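Local coordinates for ArtJ (Geobacillus stearothermophilus, PDB 2PVU), which binds the basic amino acids arginine, lysine and histidine, probably delivering them to its cognate ATP-binding cassette transporter Art(MP)2, at residues 90-93 against 94-98; 183-187 against 188-192. One frame throughout, in Å; residues are numbered along the deposited sequence. Where two conformers were deposited one is given.

Contact 1: 90-93 against 94-98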
loop_
_atom_site.group_PDB
_atom_site.type_symbol
_atom_site.label_atom_id
_atom_site.label_comp_id
_atom_site.label_asym_id
_atom_site.label_seq_id
_atom_site.Cartn_x
_atom_site.Cartn_y
_atom_site.Cartn_z
ATOM N N ASP A 90 11.071 -4.623 1.090
ATOM C CA ASP A 90 11.536 -5.944 1.492
ATOM C C ASP A 90 12.195 -5.912 2.897
ATOM O O ASP A 90 11.962 -6.814 3.736
ATOM C CB ASP A 90 12.408 -6.582 0.406
ATOM C CG ASP A 90 11.553 -7.066 -0.778
ATOM O OD1 ASP A 90 10.736 -8.003 -0.597
ATOM O OD2 ASP A 90 11.661 -6.496 -1.872
ATOM N N PRO A 91 13.000 -4.872 3.170
ATOM C CA PRO A 91 13.489 -4.708 4.552
ATOM C C PRO A 91 12.421 -4.622 5.598
ATOM O O PRO A 91 12.657 -5.099 6.709
ATOM C CB PRO A 91 14.270 -3.397 4.505
ATOM C CG PRO A 91 14.855 -3.421 3.040
ATOM C CD PRO A 91 13.615 -3.894 2.251
ATOM N N LEU A 92 11.279 -4.011 5.270
ATOM C CA LEU A 92 10.175 -3.852 6.244
ATOM C C LEU A 92 9.733 -5.241 6.734
ATOM O O LEU A 92 9.592 -5.481 7.954
ATOM C CB LEU A 92 9.015 -3.061 5.634
ATOM C CG LEU A 92 7.695 -3.043 6.436
ATOM C CD1 LEU A 92 7.970 -2.491 7.846
ATOM C CD2 LEU A 92 6.637 -2.222 5.683
ATOM N N PHE A 93 9.565 -6.165 5.798
ATOM C CA PHE A 93 9.096 -7.500 6.163
ATOM C C PHE A 93 10.158 -8.295 6.899
ATOM O O PHE A 93 9.850 -9.030 7.848
ATOM C CB PHE A 93 8.543 -8.248 4.941
ATOM C CG PHE A 93 7.205 -7.700 4.498
ATOM C CD1 PHE A 93 6.013 -8.253 4.962
ATOM C CD2 PHE A 93 7.155 -6.570 3.695
ATOM C CE1 PHE A 93 4.791 -7.705 4.590
ATOM C CE2 PHE A 93 5.946 -6.004 3.323
ATOM C CZ PHE A 93 4.755 -6.567 3.773
ATOM N N ALA A 94 11.405 -8.143 6.477
ATOM C CA ALA A 94 12.518 -8.765 7.173
ATOM C C ALA A 94 12.633 -8.284 8.614
ATOM O O ALA A 94 12.855 -9.099 9.506
ATOM C CB ALA A 94 13.831 -8.524 6.425
ATOM N N SER A 95 12.456 -6.972 8.827
ATOM C CA SER A 95 12.573 -6.317 10.128
ATOM C C SER A 95 11.396 -6.598 11.058
ATOM O O SER A 95 11.560 -6.582 12.275
ATOM C CB SER A 95 12.671 -4.802 9.913
ATOM O OG SER A 95 13.980 -4.497 9.456
ATOM N N LEU A 96 10.224 -6.849 10.495
ATOM C CA LEU A 96 9.081 -7.319 11.281
ATOM C C LEU A 96 9.364 -8.717 11.784
ATOM O O LEU A 96 9.077 -9.037 12.953
ATOM C CB LEU A 96 7.758 -7.315 10.473
ATOM C CG LEU A 96 7.226 -5.895 10.198
ATOM C CD1 LEU A 96 6.281 -5.900 9.013
ATOM C CD2 LEU A 96 6.542 -5.352 11.458
ATOM N N GLN A 97 9.949 -9.541 10.941
ATOM C CA GLN A 97 10.280 -10.904 11.360
ATOM C C GLN A 97 11.331 -10.969 12.519
ATOM O O GLN A 97 11.178 -11.759 13.456
ATOM C CB GLN A 97 10.761 -11.734 10.164
ATOM C CG GLN A 97 9.704 -12.078 9.103
ATOM C CD GLN A 97 10.009 -13.384 8.313
ATOM O OE1 GLN A 97 9.312 -13.703 7.328
ATOM N NE2 GLN A 97 11.025 -14.138 8.746
ATOM N N SER A 98 12.374 -10.147 12.443
ATOM C CA SER A 98 13.385 -10.053 13.497
ATOM C C SER A 98 12.923 -9.243 14.723
ATOM O O SER A 98 13.600 -9.249 15.785
ATOM C CB SER A 98 14.637 -9.404 12.921
ATOM O OG SER A 98 14.372 -8.036 12.627
#
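L92 and L96 stand one turn apart on the helix 89-98 and run alongside each other. Their CD1 methyls meet at 4.0 Å. The two reach this by different torsions. In L92, CG is anti to the backbone N (chi1 169°). In L96, CG lies beside its own N (chi1 -71°), which brings L96 CG to 3.3 Å from L92 O. The same carbonyl takes the amide of L96, at 3.0 Å from L92 O to L96 N. Q97 repeats the pattern one residue on. Its CG comes to 3.3 Å from F93 O, and beyond CG the extended chain leads away from that carbonyl. F93 O accepts from Q97 N at 3.1 Å and also from the hydroxyl of Y118. The F93 ring makes an edge-to-face pair with W89, a residue of the lysine pocket. S95 N bonds to P91 O at 2.8 Å, and A94 N to D90 O. Near the helix start, D90 bonds through OD2 to N154 of the other lobe, and its backbone N to E176. The chemistry differs between one side of the helix and its start. The leucines give the helix an apolar side, with L96 also touching I229 and P231, while polar bonds at D90 tie the start of the helix to the opposite lobe across the ligand cleft.

Contact 2: 183-187 against 188-192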
loop_
_atom_site.group_PDB
_atom_site.type_symbol
_atom_site.label_atom_id
_atom_site.label_comp_id
_atom_site.label_asym_id
_atom_site.label_seq_id
_atom_site.Cartn_x
_atom_site.Cartn_y
_atom_site.Cartn_z
ATOM N N MET A 183 8.524 4.047 -13.633
ATOM C CA MET A 183 9.613 4.517 -14.486
ATOM C C MET A 183 9.908 3.553 -15.632
ATOM O O MET A 183 10.201 4.008 -16.749
ATOM C CB MET A 183 10.880 4.790 -13.661
ATOM C CG MET A 183 10.722 5.944 -12.681
ATOM S SD MET A 183 12.174 6.346 -11.682
ATOM C CE MET A 183 11.715 8.025 -11.221
ATOM N N GLU A 184 9.844 2.238 -15.363
ATOM C CA GLU A 184 10.104 1.237 -16.421
ATOM C C GLU A 184 8.927 1.175 -17.416
ATOM O O GLU A 184 9.108 0.761 -18.547
ATOM C CB GLU A 184 10.381 -0.176 -15.850
ATOM C CG GLU A 184 11.841 -0.441 -15.405
ATOM C CD GLU A 184 12.897 -0.334 -16.545
ATOM O OE1 GLU A 184 13.167 -1.312 -17.291
ATOM O OE2 GLU A 184 13.510 0.720 -16.633
ATOM N N LEU A 185 7.720 1.533 -16.967
ATOM C CA LEU A 185 6.587 1.709 -17.900
ATOM C C LEU A 185 6.874 2.903 -18.813
ATOM O O LEU A 185 6.749 2.812 -20.028
ATOM C CB LEU A 185 5.269 1.934 -17.140
ATOM C CG LEU A 185 4.051 2.195 -18.011
ATOM C CD1 LEU A 185 3.751 0.970 -18.941
ATOM C CD2 LEU A 185 2.848 2.552 -17.107
ATOM N N LEU A 186 7.280 4.021 -18.222
ATOM C CA LEU A 186 7.512 5.259 -18.974
ATOM C C LEU A 186 8.618 5.131 -20.038
ATOM O O LEU A 186 8.492 5.658 -21.153
ATOM C CB LEU A 186 7.803 6.426 -18.020
ATOM C CG LEU A 186 6.691 6.813 -17.042
ATOM C CD1 LEU A 186 7.270 7.821 -16.087
ATOM C CD2 LEU A 186 5.488 7.369 -17.740
ATOM N N ASN A 187 9.674 4.390 -19.722
ATOM C CA ASN A 187 10.797 4.283 -20.633
ATOM C C ASN A 187 10.677 3.078 -21.592
ATOM O O ASN A 187 11.596 2.782 -22.381
ATOM C CB ASN A 187 12.127 4.286 -19.864
ATOM C CG ASN A 187 12.352 3.007 -19.063
ATOM O OD1 ASN A 187 11.760 1.957 -19.349
ATOM N ND2 ASN A 187 13.257 3.074 -18.094
ATOM N N GLY A 188 9.537 2.410 -21.540
ATOM C CA GLY A 188 9.263 1.295 -22.426
ATOM C C GLY A 188 9.890 -0.033 -22.030
ATOM O O GLY A 188 9.849 -1.000 -22.802
ATOM N N GLY A 189 10.484 -0.101 -20.850
ATOM C CA GLY A 189 11.023 -1.370 -20.370
ATOM C C GLY A 189 9.936 -2.412 -20.096
ATOM O O GLY A 189 10.170 -3.621 -20.210
ATOM N N VAL A 190 8.754 -1.947 -19.707
ATOM C CA VAL A 190 7.596 -2.847 -19.562
ATOM C C VAL A 190 6.410 -2.268 -20.330
ATOM O O VAL A 190 6.366 -1.050 -20.609
ATOM C CB VAL A 190 7.202 -3.159 -18.064
ATOM C CG1 VAL A 190 8.408 -3.748 -17.312
ATOM C CG2 VAL A 190 6.662 -1.906 -17.365
ATOM N N ASP A 191 5.466 -3.146 -20.630
ATOM C CA ASP A 191 4.237 -2.832 -21.402
ATOM C C ASP A 191 3.086 -2.365 -20.491
ATOM O O ASP A 191 2.147 -1.705 -20.949
ATOM C CB ASP A 191 3.762 -4.068 -22.157
ATOM C CG ASP A 191 4.766 -4.563 -23.170
ATOM O OD1 ASP A 191 5.349 -3.719 -23.873
ATOM O OD2 ASP A 191 4.960 -5.792 -23.271
ATOM N N ALA A 192 3.166 -2.699 -19.207
ATOM C CA ALA A 192 2.094 -2.425 -18.260
ATOM C C ALA A 192 2.658 -2.610 -16.866
ATOM O O ALA A 192 3.634 -3.367 -16.669
ATOM C CB ALA A 192 0.944 -3.423 -18.469
HETATM O O HOH W 1 5.686 1.226 -21.970
#
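The chain leaves the helix 178-186 at N187, and G188 follows with a left-handed backbone (phi 80°), so that V190 N turns back to bond E184 O at 3.0 Å. G188 N also bonds L185 O. The side chain of N187 works in both directions. Its CG sits between the backbone N and the carbonyl carbon (chi1 70°), which turns the amide back over the turn. N187 OD1 accepts from G189 N at 2.8 Å, nearly along the C=O axis, and this closes an Asx turn. N187 ND2 gives a straight bond to E184 OE2 (2.8 Å, 168°). E184 OE2 lies in the amide plane of N187, but ND2 approaches it from above the carboxylate plane. E184 is bent at chi2, and its OE1 comes to 3.8 Å from G189 CA. With an alanine here in place of E184, N187 ND2 would probably lose this acceptor, and the amide would be held by OD1 alone among the bonds described. This is the helix-to-strand link of a beta-alpha-beta crossover, from strand 172-175 through helix 178-186 to strand 192-196. On the inner side, V190 CG2 packs over the backbone of L185, 3.6 Å from L185 N. L185 CB lies 4.1 Å from V190 CG2, and L185 CD1 reaches 3.7 Å from A192 N. A water donates to both L185 O and V190 O, bridging the helix end to the loop. D191 OD2 bonds the amide of T149.

In the fold
Contacts 1 and 2 lie in different lobes of the binding protein. Their centres are 28 Å apart and their nearest atoms about 15 Å, so they do not touch. Contact 1 is the one beside the ligand: the side chain of F93 is about 6 Å from the bound lysine, and W89 of the same helix lines the pocket. Contact 2 sits farther out, its centre 21 Å from the centre of the chain. It leads into strand 192-196, which ends at the pocket residue D196. The mixed sheet joins the two. Contact 1 packs on strand 224-231 and contact 2 on strand 125-134, and these strands pair antiparallel.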